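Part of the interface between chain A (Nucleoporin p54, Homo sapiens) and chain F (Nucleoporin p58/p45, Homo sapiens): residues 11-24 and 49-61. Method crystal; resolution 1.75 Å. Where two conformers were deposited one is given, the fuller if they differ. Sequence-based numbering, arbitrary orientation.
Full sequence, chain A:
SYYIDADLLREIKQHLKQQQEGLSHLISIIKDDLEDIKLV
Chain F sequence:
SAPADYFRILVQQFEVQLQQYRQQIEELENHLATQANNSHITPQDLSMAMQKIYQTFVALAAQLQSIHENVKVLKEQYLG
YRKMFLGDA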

# COMPACT_ATOMS: atom_id res chain seq x y z
N GLU A 11 -25.18 2.41 12.48
CA GLU A 11 -24.22 2.38 13.58
C GLU A 11 -23.04 1.46 13.26
O GLU A 11 -21.88 1.81 13.48
CB GLU A 11 -24.91 1.94 14.87
CG GLU A 11 -24.06 2.10 16.11
CD GLU A 11 -24.86 1.89 17.39
OE1 GLU A 11 -26.11 1.87 17.32
OE2 GLU A 11 -24.24 1.75 18.46
N ILE A 12 -23.35 0.27 12.74
CA ILE A 12 -22.33 -0.68 12.31
C ILE A 12 -21.49 -0.07 11.18
O ILE A 12 -20.26 -0.13 11.21
CB ILE A 12 -22.96 -2.00 11.82
CG1 ILE A 12 -23.67 -2.71 12.98
CG2 ILE A 12 -21.89 -2.91 11.21
CD1 ILE A 12 -24.53 -3.88 12.53
N LYS A 13 -22.17 0.52 10.21
CA LYS A 13 -21.51 1.13 9.06
C LYS A 13 -20.51 2.20 9.49
O LYS A 13 -19.43 2.32 8.91
CB LYS A 13 -22.56 1.73 8.12
CG LYS A 13 -22.00 2.41 6.88
CD LYS A 13 -21.76 3.89 7.10
CE LYS A 13 -21.65 4.64 5.78
NZ LYS A 13 -22.98 4.79 5.10
N GLN A 14 -20.87 2.98 10.50
CA GLN A 14 -20.04 4.09 10.96
C GLN A 14 -18.75 3.61 11.63
O GLN A 14 -17.70 4.24 11.50
CB GLN A 14 -20.83 4.99 11.92
CG GLN A 14 -21.87 5.86 11.23
CD GLN A 14 -22.86 6.49 12.20
OE1 GLN A 14 -22.79 6.27 13.40
NE2 GLN A 14 -23.79 7.28 11.67
N HIS A 15 -18.84 2.48 12.33
CA HIS A 15 -17.68 1.86 12.93
C HIS A 15 -16.72 1.43 11.87
O HIS A 15 -15.50 1.70 11.96
CB HIS A 15 -18.10 0.67 13.78
CG HIS A 15 -18.66 1.04 15.13
ND1 HIS A 15 -19.98 1.06 15.38
CD2 HIS A 15 -18.03 1.42 16.31
CE1 HIS A 15 -20.18 1.43 16.66
NE2 HIS A 15 -18.99 1.65 17.23
N LEU A 16 -17.23 0.75 10.84
CA LEU A 16 -16.39 0.28 9.74
C LEU A 16 -15.78 1.46 8.99
O LEU A 16 -14.61 1.43 8.61
CB LEU A 16 -17.18 -0.62 8.79
CG LEU A 16 -17.78 -1.88 9.41
CD1 LEU A 16 -18.39 -2.76 8.33
CD2 LEU A 16 -16.76 -2.66 10.22
N LYS A 17 -16.57 2.51 8.78
CA LYS A 17 -16.09 3.71 8.10
C LYS A 17 -14.88 4.32 8.81
O LYS A 17 -13.90 4.72 8.18
CB LYS A 17 -17.22 4.74 8.02
CG LYS A 17 -16.83 6.07 7.40
CD LYS A 17 -16.42 5.92 5.94
CE LYS A 17 -16.08 7.27 5.32
NZ LYS A 17 -15.49 7.13 3.96
N GLN A 18 -14.94 4.38 10.13
CA GLN A 18 -13.82 4.92 10.89
C GLN A 18 -12.57 4.06 10.68
O GLN A 18 -11.45 4.59 10.65
CB GLN A 18 -14.18 5.01 12.37
CG GLN A 18 -13.15 5.76 13.20
CD GLN A 18 -13.70 6.22 14.54
OE1 GLN A 18 -14.87 6.01 14.84
NE2 GLN A 18 -12.85 6.84 15.35
N GLN A 19 -12.74 2.75 10.54
CA GLN A 19 -11.59 1.87 10.28
C GLN A 19 -11.05 2.07 8.87
O GLN A 19 -9.83 2.04 8.66
CB GLN A 19 -11.98 0.41 10.48
CG GLN A 19 -12.48 0.12 11.88
CD GLN A 19 -12.97 -1.29 12.04
OE1 GLN A 19 -13.10 -2.05 11.07
NE2 GLN A 19 -13.23 -1.66 13.27
N GLN A 20 -11.94 2.28 7.91
CA GLN A 20 -11.51 2.61 6.56
C GLN A 20 -10.66 3.88 6.57
O GLN A 20 -9.65 3.96 5.87
CB GLN A 20 -12.72 2.80 5.65
CG GLN A 20 -13.50 1.53 5.39
CD GLN A 20 -14.88 1.80 4.83
OE1 GLN A 20 -15.87 1.21 5.26
NE2 GLN A 20 -14.96 2.72 3.86
N GLU A 21 -11.09 4.87 7.34
CA GLU A 21 -10.37 6.14 7.43
C GLU A 21 -8.99 5.95 8.07
O GLU A 21 -8.04 6.64 7.71
CB GLU A 21 -11.19 7.16 8.22
CG GLU A 21 -12.43 7.64 7.50
CD GLU A 21 -13.36 8.46 8.38
OE1 GLU A 21 -13.10 8.55 9.60
OE2 GLU A 21 -14.34 9.01 7.85
N GLY A 22 -8.87 5.04 8.99
CA GLY A 22 -7.62 4.72 9.60
C GLY A 22 -6.58 4.20 8.60
O GLY A 22 -5.45 4.56 8.60
N LEU A 23 -7.04 3.29 7.77
CA LEU A 23 -6.21 2.74 6.73
C LEU A 23 -5.84 3.86 5.78
O LEU A 23 -4.76 3.98 5.40
CB LEU A 23 -6.93 1.63 5.96
CG LEU A 23 -7.24 0.37 6.74
CD1 LEU A 23 -8.00 -0.65 5.95
CD2 LEU A 23 -6.04 -0.26 7.34
N SER A 24 -6.85 4.64 5.43
CA SER A 24 -6.51 5.81 4.54
C SER A 24 -5.39 6.88 5.02
O SER A 24 -4.53 7.20 4.33
CB SER A 24 -7.79 6.58 4.21
OG SER A 24 -8.66 5.78 3.43
N ALA F 49 -20.03 -13.53 9.18
CA ALA F 49 -19.70 -12.62 8.09
C ALA F 49 -18.92 -11.41 8.59
O ALA F 49 -17.92 -11.00 7.98
CB ALA F 49 -20.96 -12.18 7.36
N MSE F 50 -19.36 -10.83 9.70
CA MSE F 50 -18.71 -9.67 10.28
C MSE F 50 -17.31 -10.01 10.72
O MSE F 50 -16.39 -9.18 10.59
CB MSE F 50 -19.51 -9.17 11.47
CG MSE F 50 -18.86 -7.94 12.10
SE MSE F 50 -18.60 -6.55 10.72
CE MSE F 50 -20.49 -6.31 10.23
N GLN F 51 -17.13 -11.22 11.25
CA GLN F 51 -15.83 -11.67 11.71
C GLN F 51 -14.83 -11.68 10.56
O GLN F 51 -13.68 -11.29 10.74
CB GLN F 51 -15.94 -13.07 12.32
CG GLN F 51 -14.59 -13.73 12.60
CD GLN F 51 -14.72 -15.13 13.18
OE1 GLN F 51 -14.18 -16.09 12.63
NE2 GLN F 51 -15.45 -15.25 14.28
N LYS F 52 -15.27 -12.12 9.39
CA LYS F 52 -14.40 -12.18 8.23
C LYS F 52 -14.07 -10.79 7.70
O LYS F 52 -12.97 -10.56 7.19
CB LYS F 52 -15.02 -13.04 7.13
CG LYS F 52 -15.25 -14.49 7.56
CD LYS F 52 -15.35 -15.43 6.37
CE LYS F 52 -15.84 -16.80 6.79
NZ LYS F 52 -15.09 -17.34 7.96
N ILE F 53 -15.02 -9.87 7.83
CA ILE F 53 -14.76 -8.47 7.51
C ILE F 53 -13.64 -7.93 8.40
O ILE F 53 -12.72 -7.25 7.93
CB ILE F 53 -16.04 -7.63 7.68
CG1 ILE F 53 -16.98 -7.89 6.49
CG2 ILE F 53 -15.71 -6.14 7.78
CD1 ILE F 53 -18.37 -7.29 6.66
N TYR F 54 -13.70 -8.26 9.68
CA TYR F 54 -12.68 -7.86 10.64
C TYR F 54 -11.32 -8.42 10.22
O TYR F 54 -10.29 -7.75 10.30
CB TYR F 54 -13.07 -8.36 12.03
CG TYR F 54 -11.91 -8.55 12.99
CD1 TYR F 54 -11.46 -7.50 13.77
CD2 TYR F 54 -11.29 -9.79 13.12
CE1 TYR F 54 -10.41 -7.67 14.65
CE2 TYR F 54 -10.24 -9.97 13.99
CZ TYR F 54 -9.81 -8.90 14.76
OH TYR F 54 -8.77 -9.07 15.63
N GLN F 55 -11.34 -9.67 9.77
CA GLN F 55 -10.11 -10.31 9.33
C GLN F 55 -9.51 -9.60 8.12
O GLN F 55 -8.29 -9.50 7.99
CB GLN F 55 -10.35 -11.80 9.05
CG GLN F 55 -10.63 -12.58 10.33
CD GLN F 55 -10.89 -14.06 10.10
OE1 GLN F 55 -11.61 -14.44 9.17
NE2 GLN F 55 -10.30 -14.90 10.94
N THR F 56 -10.35 -9.07 7.24
CA THR F 56 -9.86 -8.34 6.08
C THR F 56 -9.21 -7.02 6.52
O THR F 56 -8.17 -6.64 5.99
CB THR F 56 -10.99 -8.09 5.07
OG1 THR F 56 -11.55 -9.34 4.67
CG2 THR F 56 -10.47 -7.35 3.85
N PHE F 57 -9.79 -6.35 7.51
CA PHE F 57 -9.21 -5.11 8.02
C PHE F 57 -7.84 -5.36 8.65
O PHE F 57 -6.92 -4.57 8.47
CB PHE F 57 -10.13 -4.44 9.04
CG PHE F 57 -11.17 -3.55 8.42
CD1 PHE F 57 -10.82 -2.31 7.91
CD2 PHE F 57 -12.50 -3.96 8.33
CE1 PHE F 57 -11.77 -1.48 7.34
CE2 PHE F 57 -13.45 -3.13 7.75
CZ PHE F 57 -13.09 -1.89 7.26
N VAL F 58 -7.71 -6.45 9.40
CA VAL F 58 -6.43 -6.76 10.04
C VAL F 58 -5.37 -7.02 8.97
O VAL F 58 -4.24 -6.53 9.07
CB VAL F 58 -6.53 -7.98 10.95
CG1 VAL F 58 -5.16 -8.34 11.53
CG2 VAL F 58 -7.53 -7.73 12.08
N ALA F 59 -5.75 -7.79 7.95
CA ALA F 59 -4.88 -8.08 6.82
C ALA F 59 -4.43 -6.80 6.12
O ALA F 59 -3.24 -6.62 5.84
CB ALA F 59 -5.58 -8.99 5.84
N LEU F 60 -5.37 -5.90 5.85
CA LEU F 60 -5.05 -4.67 5.13
C LEU F 60 -4.06 -3.81 5.92
O LEU F 60 -3.14 -3.24 5.35
CB LEU F 60 -6.31 -3.86 4.84
CG LEU F 60 -7.17 -4.40 3.69
CD1 LEU F 60 -8.58 -3.81 3.73
CD2 LEU F 60 -6.49 -4.12 2.36
N ALA F 61 -4.25 -3.72 7.24
CA ALA F 61 -3.35 -2.93 8.06
C ALA F 61 -1.94 -3.52 8.01
O ALA F 61 -0.97 -2.78 7.90
CB ALA F 61 -3.85 -2.86 9.51

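Parallel helices commonly associate by burying one face of each, with a large side chain from one helix filling a hollow between residues of the other. The segments of nucleoporin p54 and p58/p45 considered here are a compact example. Their axes run in nearly the same direction, 13° apart, with a closest approach of 10.7 Å, and the backbones draw together along the sequence: the CA atoms of Ile12(A) and Met50(F) are 9.9 Å apart, those of Leu23(A) and Ala61(F) only 6.5 Å. No hydrogen bond crosses between the stretches; about 409 Å² of surface is buried, largely by apolar packing.

At the wide end, Ile12(A) points toward chain F, and its CG2 lies 3.8 Å from CE of Met50(F), a selenomethionine. The long side chain of Met50(F) suits this place: its CB is 6.7 Å from CG2 of Ile12(A), and the chain carries CE to 3.8 Å from the same atom. His15(A) lies out of reach of the chain F stretch; its ND1 donates to O of Glu11(A) at 2.8 Å. The next turn brings Leu16(A), whose CA-to-CB bond points sideways although the end of the side chain comes nearer. Its methyls pack among Met50(F), Ile53(F) and Phe57(F): CD1 of Leu16(A) is 4.3 Å from CG2 of Ile53(F), and CD2 is 4.3 Å from SE of Met50(F) and 4.2 Å from CE2 of Phe57(F).

The centre of the example is Phe57(F), a knob seated among Leu16(A), Gln19(A), Gln20(A) and Leu23(A), with 105 Å² covered by the chain A stretch. Gln19(A) covers one face of the ring: its CB lies 4.1 Å from the ring centroid in a CH-pi contact, and its OE1 approaches CD2 of Phe57(F) to 3.4 Å. A glutamine can serve here because its aliphatic portion packs much as a hydrocarbon would. Gln20(A) uses the same property, placing CG 3.9 Å from CZ of Phe57(F) while its amide group is hydrogen-bonded elsewhere in the structure.

Leu23(A) completes the hollow. Its CD1 is 3.8 Å from CD1 of Phe57(F) and also 3.8 Å from CB of Leu60(F), and its CD2 lies 4.0 Å from CB of Ala61(F). Here the helices are close, and the small alanine leaves its backbone accessible: CD2 of Leu23(A) comes within 3.9 Å of CA of Ala61(F). Long side chains thus bridge the wider end, while a leucine against an alanine fits the narrower one.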